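Local coordinates for protein putative rhamnosidase (Streptomyces avermitilis, PDB 3W5M) that hydrolyses terminal alpha-L-rhamnose residues from plant glycosides such as naringin, rutin and hesperidin and from gum arabic, and binds L-rhamnose through a calcium-dependent carbohydrate-binding module, at residues V11-R16 against T654-R659; P597-F602 against T959-H964; A799-D804 against L823-L828. All blocks are in the same frame, centred on the assembly; numbering follows the deposited sequence.

Contact 1: residues V11-R16 against T654-R659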
# COMPACT_ATOMS: atom_id res chain seq x y z
N VAL A 11 -21.39 -9.91 5.83
CA VAL A 11 -20.95 -11.10 5.12
C VAL A 11 -19.49 -10.83 4.75
O VAL A 11 -19.17 -9.83 4.11
CB VAL A 11 -21.80 -11.36 3.87
CG1 VAL A 11 -21.31 -12.62 3.15
CG2 VAL A 11 -23.28 -11.54 4.24
N GLU A 12 -18.58 -11.71 5.16
CA GLU A 12 -17.17 -11.48 4.90
C GLU A 12 -16.73 -10.05 5.27
O GLU A 12 -16.05 -9.38 4.48
CB GLU A 12 -16.80 -11.83 3.45
CG GLU A 12 -17.00 -13.30 3.07
CD GLU A 12 -15.96 -14.21 3.74
OE1 GLU A 12 -14.78 -13.78 3.90
OE2 GLU A 12 -16.31 -15.36 4.10
N TYR A 13 -17.09 -9.63 6.49
CA TYR A 13 -16.68 -8.37 7.11
C TYR A 13 -17.38 -7.14 6.55
O TYR A 13 -17.08 -6.04 6.98
CB TYR A 13 -15.15 -8.15 6.97
CG TYR A 13 -14.35 -9.13 7.80
CD1 TYR A 13 -14.11 -8.88 9.13
CD2 TYR A 13 -13.82 -10.29 7.24
CE1 TYR A 13 -13.36 -9.76 9.91
CE2 TYR A 13 -13.07 -11.19 8.01
CZ TYR A 13 -12.86 -10.92 9.34
OH TYR A 13 -12.09 -11.77 10.15
N VAL A 14 -18.27 -7.30 5.59
CA VAL A 14 -18.87 -6.08 5.01
C VAL A 14 -20.40 -6.19 4.89
O VAL A 14 -20.94 -7.28 4.81
CB VAL A 14 -18.23 -5.66 3.65
CG1 VAL A 14 -16.70 -5.57 3.70
CG2 VAL A 14 -18.68 -6.54 2.53
N GLN A 15 -21.07 -5.04 4.81
CA GLN A 15 -22.49 -5.03 4.56
C GLN A 15 -22.73 -5.07 3.06
O GLN A 15 -22.16 -4.27 2.31
CB GLN A 15 -23.12 -3.77 5.17
CG GLN A 15 -22.96 -3.67 6.68
CD GLN A 15 -24.17 -3.03 7.33
OE1 GLN A 15 -24.50 -1.87 7.07
NE2 GLN A 15 -24.87 -3.80 8.15
N ARG A 16 -23.52 -6.02 2.60
CA ARG A 16 -23.91 -6.08 1.17
C ARG A 16 -22.76 -6.14 0.15
O ARG A 16 -22.69 -5.32 -0.78
CB ARG A 16 -24.90 -4.94 0.84
CG ARG A 16 -26.14 -4.92 1.72
CD ARG A 16 -27.02 -3.71 1.42
NE ARG A 16 -26.30 -2.49 1.76
CZ ARG A 16 -26.27 -1.93 2.98
NH1 ARG A 16 -26.95 -2.43 4.01
NH2 ARG A 16 -25.53 -0.86 3.15
N THR A 654 -6.90 -0.29 15.01
CA THR A 654 -7.27 1.02 14.50
C THR A 654 -8.08 1.02 13.20
O THR A 654 -8.84 1.95 12.98
CB THR A 654 -6.07 1.94 14.39
OG1 THR A 654 -4.97 1.15 13.96
CG2 THR A 654 -5.74 2.54 15.78
N MET A 655 -7.93 0.00 12.35
CA MET A 655 -8.81 -0.15 11.18
C MET A 655 -9.22 -1.61 11.08
O MET A 655 -8.52 -2.50 11.59
CB MET A 655 -8.08 0.19 9.89
CG MET A 655 -7.62 1.63 9.79
SD MET A 655 -6.69 1.99 8.29
CE MET A 655 -7.96 2.01 7.01
N GLU A 656 -10.36 -1.85 10.45
CA GLU A 656 -10.72 -3.21 10.08
C GLU A 656 -9.67 -3.70 9.09
O GLU A 656 -9.61 -3.25 7.95
CB GLU A 656 -12.14 -3.30 9.51
CG GLU A 656 -12.54 -4.74 9.16
CD GLU A 656 -12.27 -5.11 7.70
OE1 GLU A 656 -12.87 -4.48 6.80
OE2 GLU A 656 -11.45 -6.04 7.43
N SER A 657 -8.78 -4.58 9.55
CA SER A 657 -7.61 -4.98 8.79
C SER A 657 -7.71 -6.43 8.33
O SER A 657 -6.80 -6.93 7.67
CB SER A 657 -6.32 -4.77 9.63
OG SER A 657 -6.14 -3.38 9.91
N ALA A 658 -8.84 -7.09 8.61
CA ALA A 658 -8.99 -8.51 8.24
C ALA A 658 -8.96 -8.76 6.74
O ALA A 658 -8.22 -9.59 6.27
CB ALA A 658 -10.25 -9.09 8.85
N ARG A 659 -9.80 -8.06 5.97
CA ARG A 659 -9.79 -8.32 4.54
C ARG A 659 -8.42 -7.93 3.95
O ARG A 659 -7.89 -8.63 3.07
CB ARG A 659 -10.89 -7.52 3.85
CG ARG A 659 -12.33 -7.98 4.17
CD ARG A 659 -13.32 -7.03 3.47
NE ARG A 659 -13.23 -5.70 4.08
CZ ARG A 659 -13.40 -4.55 3.42
NH1 ARG A 659 -13.69 -4.53 2.13
NH2 ARG A 659 -13.26 -3.39 4.08
O HOH W 1 -15.57 -3.70 7.01
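Y13 and V14 meet A658 and R659 where a turn of the N-terminal immunoglobulin-like domain rests on the start of helix 658-671 of the catalytic domain. V11 to V14 form a type I' beta turn, which points Y13 at the helix and brings V14 alongside R659. The Y13 ring lies against A658. The methyl CB of A658 sits over one ring face in a CH-pi contact, 3.5 Å from the centroid and offset toward the rim. The approach is tight: A658 CB is 3.2 Å from Y13 CZ. Beyond it, the Y13 hydroxyl is hydrogen-bonded to D712.

R659 can be followed outward from the helix. Its CB starts off to one side of the turn, with CG anti to the carbonyl carbon (chi1 -69°). R659 CG lies 4.0 Å from Y13 CB. R659 CD passes 3.7 Å from E12 O and equally close to V14 CG1. The chain bends at chi3, which places NE. NE and CZ then lie under V14 CG1, with R659 CZ 3.5 Å from V14 CG1. The methyl covers one face of the guanidinium, toward its rim. At the tip, R659 NE and NH2 both donate to E656 OE1, each at 3.0 Å, in a side-on salt bridge. OE1 lies in the guanidinium plane. NH2 also bonds S595 O. The other oxygen, E656 OE2, accepts from R659 N as a helix cap.

A water donates to Y13 O and to E656 OE1, so three donors converge on OE1. No direct hydrogen bond joins the segments. The charge of R659 is probably balanced largely by E656. The domains meet here through the Y13 ring on a methyl, a methyl on the guanidinium face of R659, and a bridging water.

Contact 2: residues P597-F602 against T959-H964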
# COMPACT_ATOMS: atom_id res chain seq x y z
N PRO A 597 -13.20 0.62 7.37
CA PRO A 597 -13.53 1.60 8.40
C PRO A 597 -12.43 1.72 9.46
O PRO A 597 -11.69 0.76 9.71
CB PRO A 597 -14.81 1.04 9.06
CG PRO A 597 -14.86 -0.41 8.68
CD PRO A 597 -14.10 -0.56 7.40
N PHE A 598 -12.33 2.91 10.07
CA PHE A 598 -11.52 3.05 11.28
C PHE A 598 -12.30 2.48 12.45
O PHE A 598 -13.50 2.63 12.54
CB PHE A 598 -11.15 4.53 11.51
CG PHE A 598 -10.22 5.06 10.47
CD1 PHE A 598 -10.73 5.60 9.28
CD2 PHE A 598 -8.84 4.94 10.62
CE1 PHE A 598 -9.86 6.03 8.28
CE2 PHE A 598 -7.97 5.38 9.63
CZ PHE A 598 -8.48 5.92 8.46
N THR A 599 -11.61 1.77 13.35
CA THR A 599 -12.32 0.98 14.34
C THR A 599 -11.87 1.26 15.77
O THR A 599 -12.22 0.51 16.69
CB THR A 599 -12.16 -0.53 14.05
OG1 THR A 599 -10.77 -0.82 13.89
CG2 THR A 599 -12.94 -0.94 12.77
N PHE A 600 -11.10 2.32 15.99
CA PHE A 600 -10.70 2.65 17.36
C PHE A 600 -10.67 4.14 17.62
O PHE A 600 -9.83 4.86 17.06
CB PHE A 600 -9.33 2.04 17.71
CG PHE A 600 -9.13 1.83 19.20
CD1 PHE A 600 -8.66 2.86 20.01
CD2 PHE A 600 -9.43 0.60 19.79
CE1 PHE A 600 -8.49 2.66 21.38
CE2 PHE A 600 -9.25 0.40 21.15
CZ PHE A 600 -8.79 1.44 21.94
N GLU A 601 -11.58 4.60 18.47
CA GLU A 601 -11.59 6.00 18.92
C GLU A 601 -10.88 6.06 20.27
O GLU A 601 -11.21 5.29 21.16
CB GLU A 601 -13.02 6.50 19.11
CG GLU A 601 -13.95 6.21 17.95
CD GLU A 601 -14.35 7.47 17.23
OE1 GLU A 601 -14.17 8.56 17.82
OE2 GLU A 601 -14.84 7.38 16.07
N PHE A 602 -9.92 6.97 20.41
CA PHE A 602 -9.08 7.04 21.59
C PHE A 602 -8.86 8.50 21.93
O PHE A 602 -8.46 9.28 21.05
CB PHE A 602 -7.75 6.35 21.29
CG PHE A 602 -6.74 6.40 22.41
CD1 PHE A 602 -6.87 5.60 23.54
CD2 PHE A 602 -5.61 7.20 22.29
CE1 PHE A 602 -5.91 5.63 24.55
CE2 PHE A 602 -4.64 7.24 23.29
CZ PHE A 602 -4.79 6.44 24.42
N THR A 959 -13.54 3.75 22.13
CA THR A 959 -14.51 2.79 21.61
C THR A 959 -13.83 1.96 20.52
O THR A 959 -13.24 2.52 19.57
CB THR A 959 -15.75 3.50 21.01
OG1 THR A 959 -16.39 4.30 22.01
CG2 THR A 959 -16.75 2.46 20.46
N PHE A 960 -13.87 0.64 20.68
CA PHE A 960 -13.34 -0.29 19.70
C PHE A 960 -14.51 -0.96 18.99
O PHE A 960 -15.38 -1.53 19.63
CB PHE A 960 -12.47 -1.33 20.41
CG PHE A 960 -12.01 -2.44 19.53
CD1 PHE A 960 -11.33 -2.19 18.33
CD2 PHE A 960 -12.25 -3.76 19.90
CE1 PHE A 960 -10.90 -3.24 17.54
CE2 PHE A 960 -11.84 -4.81 19.10
CZ PHE A 960 -11.17 -4.55 17.91
N ALA A 961 -14.53 -0.87 17.65
CA ALA A 961 -15.60 -1.49 16.86
C ALA A 961 -15.25 -2.97 16.64
O ALA A 961 -14.68 -3.34 15.59
CB ALA A 961 -15.75 -0.78 15.52
N SER A 962 -15.54 -3.81 17.62
CA SER A 962 -15.23 -5.23 17.48
C SER A 962 -16.23 -5.91 16.54
O SER A 962 -17.29 -5.33 16.25
CB SER A 962 -15.21 -5.94 18.85
OG SER A 962 -16.51 -6.33 19.23
N LEU A 963 -15.94 -7.15 16.13
CA LEU A 963 -16.93 -7.91 15.31
C LEU A 963 -18.27 -8.17 16.02
O LEU A 963 -19.32 -8.24 15.36
CB LEU A 963 -16.35 -9.23 14.75
CG LEU A 963 -15.03 -9.13 13.97
CD1 LEU A 963 -14.74 -10.45 13.25
CD2 LEU A 963 -15.07 -7.99 12.96
N HIS A 964 -18.25 -8.26 17.36
CA HIS A 964 -19.47 -8.45 18.14
C HIS A 964 -20.21 -7.12 18.39
O HIS A 964 -21.31 -7.13 18.92
CB HIS A 964 -19.15 -9.11 19.47
CG HIS A 964 -18.57 -10.49 19.32
ND1 HIS A 964 -19.35 -11.61 19.17
CD2 HIS A 964 -17.29 -10.92 19.32
CE1 HIS A 964 -18.57 -12.68 19.08
NE2 HIS A 964 -17.31 -12.29 19.15
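An antiparallel strand pair, F600 with F960 and E601 with T959, adds strand 600-604 to the edge of a C-terminal beta-sandwich sheet. Strand 600-604 leads into the catalytic (alpha/alpha)6 barrel, and strand 955-962 comes after the barrel in the chain, so the pair ties barrel to sandwich. Residues 600-602 and 959-962 run antiparallel, at 173°. E601 and T959 form a hydrogen-bonded pair. E601 N donates to T959 O at 2.9 Å, and T959 N donates back to E601 O at 3.0 Å. A third bond runs from A961 N to T599 O, also 2.9 Å.

F600 and F960 make the non-hydrogen-bonded pair, and their side chains rise on the same face of the sheet. F960 CG is anti to its backbone N (chi1 172°), which sets the ring beside F600 CD2. The two side chains cross at about a right angle. F600 CD2 lies 3.7 Å from F960 CB, and CD1 of F960 reaches 3.3 Å from T599 O. Outside the pair, the F600 ring meets Y653 and Y927, and the F960 ring meets Y940. An alanine in place of F960 would keep the CB contact but would probably open a gap beside F600 and take this ring neighbour from Y940.

T599 binds Y653 O through OG1, while its CB and CG2 lie against the A961 methyl. Two of the three accepting carbonyls also take a CA-H...O contact: F960 CA is 3.3 Å from T599 O, and F600 CA is 3.4 Å from T959 O.

Contact 3: residues A799-D804 against L823-L828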
# COMPACT_ATOMS: atom_id res chain seq x y z
N ALA A 799 22.46 -21.25 25.27
CA ALA A 799 23.39 -20.50 24.44
C ALA A 799 23.51 -19.05 24.84
O ALA A 799 24.61 -18.49 24.80
CB ALA A 799 23.01 -20.63 22.95
N TYR A 800 22.41 -18.44 25.27
CA TYR A 800 22.37 -16.99 25.41
C TYR A 800 21.97 -16.42 26.77
O TYR A 800 22.10 -15.20 26.97
CB TYR A 800 21.48 -16.36 24.30
CG TYR A 800 21.63 -16.99 22.92
CD1 TYR A 800 22.82 -16.88 22.19
CD2 TYR A 800 20.55 -17.66 22.32
CE1 TYR A 800 22.93 -17.45 20.92
CE2 TYR A 800 20.65 -18.24 21.07
CZ TYR A 800 21.83 -18.13 20.36
OH TYR A 800 21.90 -18.71 19.12
N VAL A 801 21.51 -17.27 27.69
CA VAL A 801 21.05 -16.79 28.98
C VAL A 801 22.00 -17.28 30.06
O VAL A 801 22.21 -18.49 30.20
CB VAL A 801 19.60 -17.24 29.30
CG1 VAL A 801 19.14 -16.63 30.61
CG2 VAL A 801 18.64 -16.84 28.19
N ALA A 802 22.59 -16.34 30.78
CA ALA A 802 23.55 -16.63 31.86
C ALA A 802 22.88 -16.83 33.24
O ALA A 802 21.71 -16.45 33.45
CB ALA A 802 24.58 -15.51 31.93
N SER A 803 23.65 -17.38 34.18
CA SER A 803 23.13 -17.75 35.51
C SER A 803 22.52 -16.61 36.28
O SER A 803 21.66 -16.85 37.12
CB SER A 803 24.24 -18.39 36.34
OG SER A 803 24.53 -19.65 35.79
N ASP A 804 22.96 -15.38 36.00
CA ASP A 804 22.41 -14.21 36.66
C ASP A 804 21.30 -13.55 35.83
O ASP A 804 20.83 -12.47 36.18
CB ASP A 804 23.51 -13.19 37.00
CG ASP A 804 24.36 -12.80 35.79
OD1 ASP A 804 24.00 -13.14 34.63
OD2 ASP A 804 25.41 -12.16 36.00
N LEU A 823 11.24 -16.82 26.79
CA LEU A 823 12.48 -17.54 26.57
C LEU A 823 13.38 -17.57 27.82
O LEU A 823 14.15 -18.50 27.95
CB LEU A 823 13.22 -17.04 25.34
CG LEU A 823 12.39 -17.21 24.04
CD1 LEU A 823 13.07 -16.52 22.87
CD2 LEU A 823 12.12 -18.66 23.68
N VAL A 824 13.26 -16.58 28.70
CA VAL A 824 14.04 -16.54 29.95
C VAL A 824 13.50 -17.64 30.87
O VAL A 824 12.30 -17.74 31.07
CB VAL A 824 13.87 -15.18 30.68
CG1 VAL A 824 14.77 -15.11 31.90
CG2 VAL A 824 14.18 -14.00 29.77
N PRO A 825 14.38 -18.47 31.47
CA PRO A 825 13.83 -19.36 32.51
C PRO A 825 13.04 -18.56 33.56
O PRO A 825 13.44 -17.44 33.91
CB PRO A 825 15.08 -20.01 33.13
CG PRO A 825 16.19 -19.78 32.15
CD PRO A 825 15.85 -18.52 31.39
N ASP A 826 11.94 -19.12 34.07
CA ASP A 826 11.06 -18.36 34.96
C ASP A 826 11.75 -17.85 36.20
O ASP A 826 11.43 -16.78 36.67
CB ASP A 826 9.81 -19.14 35.32
CG ASP A 826 8.85 -19.20 34.17
OD1 ASP A 826 9.03 -20.09 33.33
OD2 ASP A 826 7.95 -18.31 34.08
N ALA A 827 12.70 -18.64 36.70
CA ALA A 827 13.50 -18.26 37.88
C ALA A 827 14.27 -16.98 37.65
O ALA A 827 14.64 -16.31 38.61
CB ALA A 827 14.48 -19.38 38.24
N LEU A 828 14.48 -16.62 36.38
CA LEU A 828 15.35 -15.50 36.03
C LEU A 828 14.63 -14.33 35.37
O LEU A 828 15.27 -13.40 34.93
CB LEU A 828 16.47 -16.00 35.11
CG LEU A 828 17.57 -16.79 35.83
CD1 LEU A 828 18.44 -17.55 34.84
CD2 LEU A 828 18.39 -15.82 36.69
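L828 and V801 carry this surface contact, each pointing its CB toward the other segment. Their main partners differ. V801 faces the ring of P825, while L828 ends against the backbone of A802 to D804. The contact is van der Waals packing, and no hydrogen bond crosses it.

V801 is the first residue to leave helical geometry after helix 783-800. Its CG1 is anti to the backbone N (chi1 -176°) and is the branch that makes the contact. V801 CG1 touches P825 CD at 3.9 Å. V801 and P825 run past one another in opposite senses, and the valine methyl meets the ring at CD. The same V801 CG1 comes within 4.4 Å of L828 CD1, a looser approach.

L828 reaches across from the other side of the contact. Its CG is anti to its carbonyl carbon (chi1 -76°). The two methyls beyond it divide the work. L828 CD1 lies 3.7 Å from A802 O. L828 CD2 lies 3.5 Å from S803 O and 3.8 Å from D804 C. The CB atoms of A802, S803 and D804 all point away from 823-828, and it is their peptide groups that the leucine packs on. D804 turns OD1 to the backbone N of K806 instead. P825 and L828 are also linked to each other: L828 N donates to P825 O at 2.8 Å, which closes the turn and sets the proline and leucine beside one another.

The contact lies away from the active site and the calcium site. It joins the end of helix 783-800 to the loop between helices 812-820 and 829-842, with L828 as the N-cap residue of the latter. V801 also packs on F796 and P825 on Q797, both of helix 783-800. L823 reaches helix 756-777, and V824 touches helix 812-820.

How the contacts relate
From the N terminus, the turn at 11-16 opens contact 1, which closes at 654-659. Contact 1 thus closes a loop of over 600 residues and sets the first domain against the catalytic barrel. Contact 2 opens at 597-602, before that loop has closed, and ends at 959-964, so the two cross. It ties the strand that enters the barrel to the C-terminal sandwich. Contacts 1 and 2 touch, with probable hydrogen bonds from T599 N to T654 O and from E656 N to P597 O. Contact 3 is a short local closure among barrel helices. It begins after contact 1 has closed, falls within the span of contact 2, and touches neither.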